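Long-range contact in type III pantothenate kinase (Campylobacter jejuni, PDB 2NRH), which probably phosphorylates pantothenate with ATP, the first step of coenzyme A biosynthesis, as a homodimer that needs potassium or ammonium: residues Ile41-His46 against Leu73-Ile78. The protein carries 2 engineered substitutions. Numbering follows the deposited sequence.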
ATOM      1  N   ILE B  41     -13.043 -17.083 -18.092  1.00 51.44           N
ATOM      2  CA  ILE B  41     -13.249 -15.643 -17.809  1.00 48.29           C
ATOM      3  C   ILE B  41     -11.921 -14.869 -18.093  1.00 47.47           C
ATOM      4  O   ILE B  41     -10.808 -15.413 -18.031  1.00 46.29           O
ATOM      5  CB  ILE B  41     -13.700 -15.414 -16.387  1.00 48.03           C
ATOM      6  CG1 ILE B  41     -12.589 -15.786 -15.391  1.00 46.94           C
ATOM      7  CG2 ILE B  41     -15.012 -16.186 -16.098  1.00 47.12           C
ATOM      8  CD1 ILE B  41     -12.974 -15.562 -13.964  1.00 45.92           C
ATOM      9  N   ASN B  42     -12.039 -13.589 -18.401  1.00 47.09           N
ATOM     10  CA  ASN B  42     -10.880 -12.806 -18.834  1.00 46.15           C
ATOM     11  C   ASN B  42     -11.014 -11.349 -18.388  1.00 44.61           C
ATOM     12  O   ASN B  42     -12.066 -10.763 -18.562  1.00 42.20           O
ATOM     13  CB  ASN B  42     -10.729 -12.917 -20.369  1.00 45.99           C
ATOM     14  CG  ASN B  42      -9.755 -11.911 -20.915  1.00 46.97           C
ATOM     15  OD1 ASN B  42      -8.594 -11.869 -20.492  1.00 47.57           O
ATOM     16  ND2 ASN B  42     -10.210 -11.092 -21.864  1.00 45.26           N
ATOM     17  N   VAL B  43      -9.953 -10.802 -17.784  1.00 44.77           N
ATOM     18  CA  VAL B  43      -9.874  -9.368 -17.450  1.00 44.94           C
ATOM     19  C   VAL B  43      -8.853  -8.672 -18.343  1.00 45.58           C
ATOM     20  O   VAL B  43      -8.682  -7.492 -18.292  1.00 46.16           O
ATOM     21  CB  VAL B  43      -9.516  -9.076 -15.921  1.00 45.41           C
ATOM     22  CG1 VAL B  43     -10.582  -9.637 -15.004  1.00 41.90           C
ATOM     23  CG2 VAL B  43      -8.090  -9.561 -15.553  1.00 44.30           C
ATOM     24  N   ASN B  44      -8.174  -9.426 -19.168  1.00 46.54           N
ATOM     25  CA  ASN B  44      -7.192  -8.848 -20.028  1.00 48.54           C
ATOM     26  C   ASN B  44      -7.845  -8.194 -21.293  1.00 49.73           C
ATOM     27  O   ASN B  44      -8.354  -8.873 -22.202  1.00 48.64           O
ATOM     28  CB  ASN B  44      -6.167  -9.933 -20.398  1.00 47.30           C
ATOM     29  CG  ASN B  44      -4.960  -9.376 -21.072  1.00 47.11           C
ATOM     30  OD1 ASN B  44      -5.054  -8.430 -21.873  1.00 48.36           O
ATOM     31  ND2 ASN B  44      -3.792  -9.957 -20.774  1.00 43.91           N
ATOM     32  N   GLU B  45      -7.797  -6.883 -21.359  1.00 51.08           N
ATOM     33  CA  GLU B  45      -8.497  -6.198 -22.435  1.00 53.70           C
ATOM     34  C   GLU B  45      -7.801  -6.467 -23.765  1.00 53.62           C
ATOM     35  O   GLU B  45      -8.397  -6.326 -24.860  1.00 53.74           O
ATOM     36  CB  GLU B  45      -8.427  -4.721 -22.157  1.00 55.57           C
ATOM     37  CG  GLU B  45      -9.070  -4.324 -20.817  1.00 63.52           C
ATOM     38  CD  GLU B  45     -10.560  -4.260 -20.942  1.00 72.12           C
ATOM     39  OE1 GLU B  45     -11.032  -3.639 -21.933  1.00 76.18           O
ATOM     40  OE2 GLU B  45     -11.248  -4.851 -20.075  1.00 77.50           O
ATOM     41  N   HIS B  46      -6.528  -6.822 -23.646  1.00 52.06           N
ATOM     42  CA  HIS B  46      -5.685  -7.002 -24.771  1.00 51.77           C
ATOM     43  C   HIS B  46      -5.975  -8.323 -25.475  1.00 52.19           C
ATOM     44  O   HIS B  46      -5.567  -8.498 -26.620  1.00 52.42           O
ATOM     45  CB  HIS B  46      -4.216  -6.870 -24.337  1.00 50.55           C
ATOM     46  CG  HIS B  46      -3.874  -5.502 -23.844  1.00 49.63           C
ATOM     47  ND1 HIS B  46      -3.799  -4.406 -24.675  1.00 51.69           N
ATOM     48  CD2 HIS B  46      -3.653  -5.037 -22.597  1.00 51.57           C
ATOM     49  CE1 HIS B  46      -3.508  -3.332 -23.965  1.00 54.73           C
ATOM     50  NE2 HIS B  46      -3.442  -3.682 -22.691  1.00 50.83           N
ATOM     51  N   LEU B  73     -17.138  -3.832 -11.961  1.00 52.66           N
ATOM     52  CA  LEU B  73     -16.510  -4.881 -11.128  1.00 50.22           C
ATOM     53  C   LEU B  73     -15.840  -5.981 -11.997  1.00 48.81           C
ATOM     54  O   LEU B  73     -16.429  -6.432 -12.997  1.00 49.87           O
ATOM     55  CB  LEU B  73     -17.561  -5.475 -10.201  1.00 50.09           C
ATOM     56  CG  LEU B  73     -17.067  -6.491  -9.158  1.00 50.18           C
ATOM     57  CD1 LEU B  73     -15.871  -5.960  -8.295  1.00 44.48           C
ATOM     58  CD2 LEU B  73     -18.248  -6.864  -8.301  1.00 46.80           C
ATOM     59  N   GLY B  74     -14.605  -6.376 -11.675  1.00 47.00           N
ATOM     60  CA  GLY B  74     -13.883  -7.345 -12.500  1.00 44.64           C
ATOM     61  C   GLY B  74     -14.521  -8.718 -12.392  1.00 45.10           C
ATOM     62  O   GLY B  74     -14.962  -9.149 -11.311  1.00 43.89           O
ATOM     63  N   ILE B  75     -14.599  -9.407 -13.521  1.00 45.80           N
ATOM     64  CA  ILE B  75     -15.175 -10.776 -13.552  1.00 45.87           C
ATOM     65  C   ILE B  75     -14.408 -11.722 -12.643  1.00 45.53           C
ATOM     66  O   ILE B  75     -14.944 -12.712 -12.104  1.00 45.81           O
ATOM     67  CB  ILE B  75     -15.329 -11.319 -15.042  1.00 45.12           C
ATOM     68  CG1 ILE B  75     -16.188 -12.596 -15.059  1.00 48.07           C
ATOM     69  CG2 ILE B  75     -13.979 -11.595 -15.707  1.00 43.21           C
ATOM     70  CD1 ILE B  75     -17.361 -12.570 -14.072  1.00 47.87           C
ATOM     71  N   ASP B  76     -13.128 -11.443 -12.479  1.00 45.40           N
ATOM     72  CA  ASP B  76     -12.341 -12.256 -11.530  1.00 45.72           C
ATOM     73  C   ASP B  76     -12.805 -12.159 -10.069  1.00 45.04           C
ATOM     74  O   ASP B  76     -12.865 -13.149  -9.353  1.00 44.93           O
ATOM     75  CB  ASP B  76     -10.852 -11.949 -11.660  1.00 44.81           C
ATOM     76  CG  ASP B  76     -10.525 -10.492 -11.420  1.00 48.96           C
ATOM     77  OD1 ASP B  76     -11.378  -9.544 -11.581  1.00 50.59           O
ATOM     78  OD2 ASP B  76      -9.352 -10.281 -11.071  1.00 56.71           O
ATOM     79  N   ARG B  77     -13.111 -10.947  -9.620  1.00 46.54           N
ATOM     80  CA  ARG B  77     -13.687 -10.718  -8.283  1.00 46.49           C
ATOM     81  C   ARG B  77     -15.109 -11.294  -8.186  1.00 47.88           C
ATOM     82  O   ARG B  77     -15.453 -11.909  -7.186  1.00 49.21           O
ATOM     83  CB  ARG B  77     -13.667  -9.226  -7.978  1.00 46.13           C
ATOM     84  CG  ARG B  77     -12.231  -8.726  -7.933  1.00 45.24           C
ATOM     85  CD  ARG B  77     -12.104  -7.201  -7.859  1.00 45.74           C
ATOM     86  NE  ARG B  77     -12.658  -6.595  -6.666  1.00 44.63           N
ATOM     87  CZ  ARG B  77     -12.842  -5.288  -6.506  1.00 46.66           C
ATOM     88  NH1 ARG B  77     -12.440  -4.422  -7.420  1.00 49.92           N
ATOM     89  NH2 ARG B  77     -13.355  -4.828  -5.384  1.00 50.35           N
ATOM     90  N   ILE B  78     -15.928 -11.100  -9.216  1.00 48.00           N
ATOM     91  CA  ILE B  78     -17.242 -11.694  -9.237  1.00 50.04           C
ATOM     92  C   ILE B  78     -17.159 -13.227  -9.021  1.00 51.02           C
ATOM     93  O   ILE B  78     -17.797 -13.758  -8.117  1.00 50.75           O
ATOM     94  CB  ILE B  78     -18.038 -11.323 -10.537  1.00 50.12           C
ATOM     95  CG1 ILE B  78     -18.474  -9.869 -10.476  1.00 47.69           C
ATOM     96  CG2 ILE B  78     -19.274 -12.241 -10.699  1.00 51.52           C
ATOM     97  CD1 ILE B  78     -18.969  -9.258 -11.767  1.00 49.70           C
TER
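Leu73 precedes the helix and lays CD1 over one face of the Arg77 guanidinium, 3.6 Å above its plane. Gly74 is the N-cap of helix 75-81, and Gly74 O accepts from Ile78 N at 3.0 Å. Gly74 CA lies 6.7 Å from Val43 CA.

Ile75 opens the first turn and points at the strand end. Its CG1 is anti to the backbone N (chi1 -168°). The Ile75 and Ile41 side chains cross obliquely, and Ile75 CG1 comes within 3.9 Å of Ile41 CG2. The other branch, Ile75 CG2, rests on the backbone, 3.5 Å from Asn42 O. Val43 CG1 also reaches Ile75 CG2, at 4.0 Å.

This joins the helix to the C-terminal end of strand 38-42, in the first of the two five-stranded mixed sheets of an ASKHA-type kinase fold. Strand 38-42 pairs with strand 4-8, close to the predicted ATP-binding loop. Past the strand, the chain bends through two successive Asx turns. Asn42 OD1 takes Asn44 N at 2.8 Å, from above its carbonyl plane. Asn44 OD1 takes His46 N in its carbonyl plane.

Asp76, the predicted proton acceptor, has CG between the backbone N and the carbonyl carbon (chi1 58°). Val43 CG1 meets this carboxylate crosswise, 3.5 Å from Asp76 OD1, so a methyl group shields part of it. Predicted potassium ligand Asp91 is near, which may raise the carboxylate's proton affinity. Arg77 extends away from the strand, to a salt bridge with Asp99 and a hydrogen bond with Tyr70, a predicted substrate-binding residue.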